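Local coordinates for hypothetical protein yfcE (Escherichia coli, PDB 1SU1) that is a zinc-binding member of the calcineurin-like phosphoesterase superfamily whose precise role is not assigned, at residues A[86-91]-A[107-112]; A[115-118]-A[123-126]. All coordinates share one frame; numbering follows the deposited sequence.

Contact 1. Residues A[86-91]-A[107-112]; sequences EVAHKV and LHFPIT
V91 lays one methyl on the ring of F109, and this is where the two segments pack tightly. V91 CG1 sits 3.8 Å from the centroid of the F109 ring, a CH-pi contact 28° off the ring normal. It is displaced toward the rim, where V91 CG1 is 3.4 Å from F109 CD2. That methyl stands anti to the backbone N of V91 (chi1 177°), which carries it out over the aromatic face. Valine suits the spot because its beta-branching puts a methyl over the ring close to the main chain, while V91 CB itself lies 3.9 Å from F109 CG. Both residues are buried, as befits a wholly apolar pair.

A88 continues the contact toward solvent with a lighter touch. Its CB meets CD1 of F109 at 4.2 Å and the backbone oxygen of H108 at 3.6 Å; a side chain this small lets the backbones approach until the CA atoms of A88 and F109 are 5.4 Å apart. The backbone oxygen of A88 accepts from V91 N, closing the short turn that presents both residues to the phenyl ring. H108 marks the loose side: its CB lies 4.0 Å from A88 CB, but the imidazole is turned off the contact, and the residue is exposed.

The contact joins the connection between helix 77-85 and strand 91-93 to the loop after helix 101-106. N85 accepts a hydrogen bond from the backbone of H108, Q104 binds the backbone of F109 and I111, and the phenyl ring packs on V91 and A93 of strand 91-93, an outermost strand, within this chain, of the six-stranded sheet.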
# COMPACT_ATOMS: atom_id res chain seq x y z
N GLU A 86 -22.95 13.49 -8.07
CA GLU A 86 -24.40 13.63 -7.96
C GLU A 86 -25.03 12.27 -7.65
O GLU A 86 -26.12 12.19 -7.09
CB GLU A 86 -24.99 14.21 -9.26
CG GLU A 86 -24.75 15.72 -9.41
CD GLU A 86 -25.04 16.25 -10.82
OE1 GLU A 86 -24.80 17.46 -11.05
OE2 GLU A 86 -25.51 15.48 -11.69
N VAL A 87 -24.33 11.19 -8.00
CA VAL A 87 -24.86 9.86 -7.75
C VAL A 87 -23.94 9.01 -6.84
O VAL A 87 -24.01 7.77 -6.83
CB VAL A 87 -25.14 9.14 -9.11
CG1 VAL A 87 -23.83 8.71 -9.77
CG2 VAL A 87 -26.07 7.96 -8.91
N ALA A 88 -23.10 9.69 -6.06
CA ALA A 88 -22.15 9.03 -5.16
C ALA A 88 -22.73 7.88 -4.34
O ALA A 88 -22.13 6.80 -4.26
CB ALA A 88 -21.53 10.08 -4.21
N HIS A 89 -23.90 8.09 -3.74
CA HIS A 89 -24.54 7.07 -2.92
C HIS A 89 -24.90 5.77 -3.64
O HIS A 89 -25.35 4.82 -3.01
CB HIS A 89 -25.79 7.66 -2.26
CG HIS A 89 -26.80 8.19 -3.23
ND1 HIS A 89 -26.50 9.19 -4.14
CD2 HIS A 89 -28.10 7.87 -3.44
CE1 HIS A 89 -27.57 9.46 -4.86
NE2 HIS A 89 -28.56 8.67 -4.46
N LYS A 90 -24.70 5.71 -4.95
CA LYS A 90 -25.03 4.49 -5.68
C LYS A 90 -23.86 3.90 -6.46
O LYS A 90 -24.05 3.01 -7.29
CB LYS A 90 -26.21 4.73 -6.62
CG LYS A 90 -27.53 4.92 -5.87
CD LYS A 90 -28.69 5.08 -6.81
CE LYS A 90 -30.01 5.05 -6.05
NZ LYS A 90 -31.18 5.31 -6.94
N VAL A 91 -22.66 4.38 -6.18
CA VAL A 91 -21.47 3.88 -6.86
C VAL A 91 -20.68 2.86 -6.03
O VAL A 91 -20.54 3.01 -4.82
CB VAL A 91 -20.51 5.03 -7.23
CG1 VAL A 91 -19.25 4.46 -7.89
CG2 VAL A 91 -21.19 6.01 -8.17
N LEU A 107 -13.62 12.80 -5.34
CA LEU A 107 -14.81 11.96 -5.47
C LEU A 107 -15.41 11.56 -4.12
O LEU A 107 -14.69 11.19 -3.19
CB LEU A 107 -14.46 10.72 -6.30
CG LEU A 107 -13.89 11.06 -7.69
CD1 LEU A 107 -13.29 9.81 -8.33
CD2 LEU A 107 -15.02 11.62 -8.56
N HIS A 108 -16.73 11.63 -4.02
CA HIS A 108 -17.43 11.32 -2.78
C HIS A 108 -17.88 9.89 -2.55
O HIS A 108 -18.84 9.64 -1.82
CB HIS A 108 -18.63 12.26 -2.63
CG HIS A 108 -18.24 13.70 -2.57
ND1 HIS A 108 -19.17 14.72 -2.52
CD2 HIS A 108 -17.03 14.30 -2.56
CE1 HIS A 108 -18.55 15.88 -2.47
NE2 HIS A 108 -17.25 15.65 -2.50
N PHE A 109 -17.19 8.95 -3.18
CA PHE A 109 -17.48 7.53 -2.99
C PHE A 109 -16.10 6.84 -2.92
O PHE A 109 -15.13 7.33 -3.50
CB PHE A 109 -18.35 6.96 -4.13
CG PHE A 109 -17.82 7.25 -5.51
CD1 PHE A 109 -18.14 8.44 -6.16
CD2 PHE A 109 -17.00 6.34 -6.15
CE1 PHE A 109 -17.66 8.70 -7.43
CE2 PHE A 109 -16.51 6.59 -7.43
CZ PHE A 109 -16.84 7.78 -8.07
N PRO A 110 -16.01 5.71 -2.21
CA PRO A 110 -14.76 4.95 -2.05
C PRO A 110 -14.20 4.37 -3.34
O PRO A 110 -14.86 3.57 -4.01
CB PRO A 110 -15.15 3.83 -1.08
CG PRO A 110 -16.37 4.36 -0.38
CD PRO A 110 -17.11 5.08 -1.47
N ILE A 111 -12.97 4.74 -3.69
CA ILE A 111 -12.35 4.21 -4.91
C ILE A 111 -11.00 3.51 -4.68
O ILE A 111 -10.36 3.07 -5.65
CB ILE A 111 -12.10 5.34 -5.94
CG1 ILE A 111 -11.18 6.40 -5.33
CG2 ILE A 111 -13.43 5.98 -6.35
CD1 ILE A 111 -10.47 7.25 -6.35
N THR A 112 -10.56 3.39 -3.43
CA THR A 112 -9.26 2.76 -3.14
C THR A 112 -9.20 1.23 -3.07
O THR A 112 -8.13 0.65 -3.24
CB THR A 112 -8.63 3.34 -1.84
OG1 THR A 112 -9.55 3.20 -0.75
CG2 THR A 112 -8.30 4.82 -2.03

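Contact 2. Residues A[115-118]-A[123-126]; sequences WQQV and QRLF
Q117 and R124 meet through their polar ends: NE of R124 donates to OE1 of Q117 at 2.8 Å, and NH2 adds a weak bond to the same oxygen. The stronger donor stands above the carbonyl plane, 36° out of it, so the grip is oblique. Glutamine suits this place because its amide both accepts and donates: the bend at chi2 (-80°) brings OE1 to R124, while NE2 donates to Q116 of the second subunit.

The backbones of V118 and L125 form an antiparallel hydrogen-bonded pair, with L125 N to V118 O at 2.9 Å and V118 N to L125 O at 3.2 Å. On their face of the sheet the two aliphatic side chains lie side by side, CB of V118 being 3.8 Å from CB of L125. On the other face, Q117 NE2 comes within 3.2 Å of F126 CD1, its amide plane 67° from the ring. Farther along, F126 CZ touches W115 CB at 3.7 Å.

The face of Q117 and F126 thus combines a buried amide and a guanidinium with aromatic rings. Sharing that amide between R124 and the second subunit ties the hairpin's internal bonding to the interface, where Q117 and V118 form a parallel ladder with a strand of the second subunit.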
# COMPACT_ATOMS: atom_id res chain seq x y z
N TRP A 115 -10.26 -4.65 -5.01
CA TRP A 115 -11.25 -5.61 -5.49
C TRP A 115 -12.44 -5.62 -4.54
O TRP A 115 -12.35 -5.15 -3.41
CB TRP A 115 -10.66 -7.02 -5.62
CG TRP A 115 -9.77 -7.45 -4.47
CD1 TRP A 115 -10.17 -7.80 -3.20
CD2 TRP A 115 -8.34 -7.47 -4.47
NE1 TRP A 115 -9.07 -8.03 -2.42
CE2 TRP A 115 -7.93 -7.85 -3.16
CE3 TRP A 115 -7.36 -7.22 -5.45
CZ2 TRP A 115 -6.58 -7.95 -2.80
CZ3 TRP A 115 -6.02 -7.33 -5.09
CH2 TRP A 115 -5.64 -7.70 -3.77
N GLN A 116 -13.58 -6.13 -5.03
CA GLN A 116 -14.80 -6.24 -4.24
C GLN A 116 -15.60 -7.39 -4.84
O GLN A 116 -15.21 -7.93 -5.88
CB GLN A 116 -15.59 -4.92 -4.24
CG GLN A 116 -14.79 -3.75 -3.65
CD GLN A 116 -15.64 -2.58 -3.18
OE1 GLN A 116 -16.44 -2.70 -2.25
NE2 GLN A 116 -15.46 -1.43 -3.82
N GLN A 117 -16.69 -7.78 -4.19
CA GLN A 117 -17.46 -8.93 -4.67
C GLN A 117 -18.97 -8.77 -4.80
O GLN A 117 -19.59 -7.98 -4.10
CB GLN A 117 -17.24 -10.12 -3.73
CG GLN A 117 -15.85 -10.29 -3.20
CD GLN A 117 -14.94 -10.95 -4.19
OE1 GLN A 117 -15.28 -11.98 -4.77
NE2 GLN A 117 -13.77 -10.36 -4.40
N VAL A 118 -19.54 -9.61 -5.66
CA VAL A 118 -20.98 -9.66 -5.85
C VAL A 118 -21.32 -11.14 -5.74
O VAL A 118 -20.71 -11.97 -6.41
CB VAL A 118 -21.41 -9.18 -7.26
CG1 VAL A 118 -22.92 -9.30 -7.38
CG2 VAL A 118 -20.97 -7.73 -7.48
N GLN A 123 -23.07 -18.39 -7.72
CA GLN A 123 -21.91 -17.84 -8.42
C GLN A 123 -21.35 -16.59 -7.78
O GLN A 123 -22.05 -15.87 -7.08
CB GLN A 123 -22.26 -17.51 -9.86
CG GLN A 123 -22.50 -18.69 -10.74
CD GLN A 123 -23.12 -18.27 -12.04
OE1 GLN A 123 -24.30 -17.95 -12.10
NE2 GLN A 123 -22.32 -18.24 -13.10
N ARG A 124 -20.09 -16.33 -8.09
CA ARG A 124 -19.38 -15.20 -7.55
C ARG A 124 -18.76 -14.30 -8.63
O ARG A 124 -18.13 -14.80 -9.57
CB ARG A 124 -18.31 -15.77 -6.63
CG ARG A 124 -17.30 -14.81 -6.09
CD ARG A 124 -16.51 -15.55 -5.04
NE ARG A 124 -15.37 -14.78 -4.58
CZ ARG A 124 -14.13 -15.22 -4.62
NH1 ARG A 124 -13.86 -16.42 -5.10
NH2 ARG A 124 -13.15 -14.44 -4.20
N LEU A 125 -18.95 -12.99 -8.51
CA LEU A 125 -18.37 -12.04 -9.46
C LEU A 125 -17.20 -11.33 -8.77
O LEU A 125 -17.40 -10.67 -7.76
CB LEU A 125 -19.39 -10.97 -9.90
CG LEU A 125 -20.71 -11.35 -10.60
CD1 LEU A 125 -21.33 -10.07 -11.16
CD2 LEU A 125 -20.46 -12.33 -11.70
N PHE A 126 -16.01 -11.46 -9.34
CA PHE A 126 -14.82 -10.82 -8.78
C PHE A 126 -14.50 -9.54 -9.55
O PHE A 126 -13.99 -9.60 -10.67
CB PHE A 126 -13.63 -11.80 -8.87
CG PHE A 126 -12.40 -11.34 -8.11
CD1 PHE A 126 -12.18 -11.75 -6.79
CD2 PHE A 126 -11.47 -10.50 -8.71
CE1 PHE A 126 -11.06 -11.33 -6.09
CE2 PHE A 126 -10.33 -10.08 -8.01
CZ PHE A 126 -10.12 -10.49 -6.70

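Contact 1 closes before contact 2 opens, and their segments 107-112 and 115-118 adjoin in the sequence, yet the centres lie about 19 Å apart. Contact 1 joins the turn that leads into edge strand 91-93 of the six-stranded sheet to the loop after helix 101-106, whereas contact 2 is the hairpin of strands 115-119 and 124-128 at one edge of the five-stranded sheet. The chain therefore passes from one sheet to the other between them, within a single calcineurin-like phosphoesterase region. Both reach the second subunit: P110 and T112 pack on its W115, and strand 115-119 extends the sheet into it. The crossing from one sheet to the other thus also helps build the subunit interface.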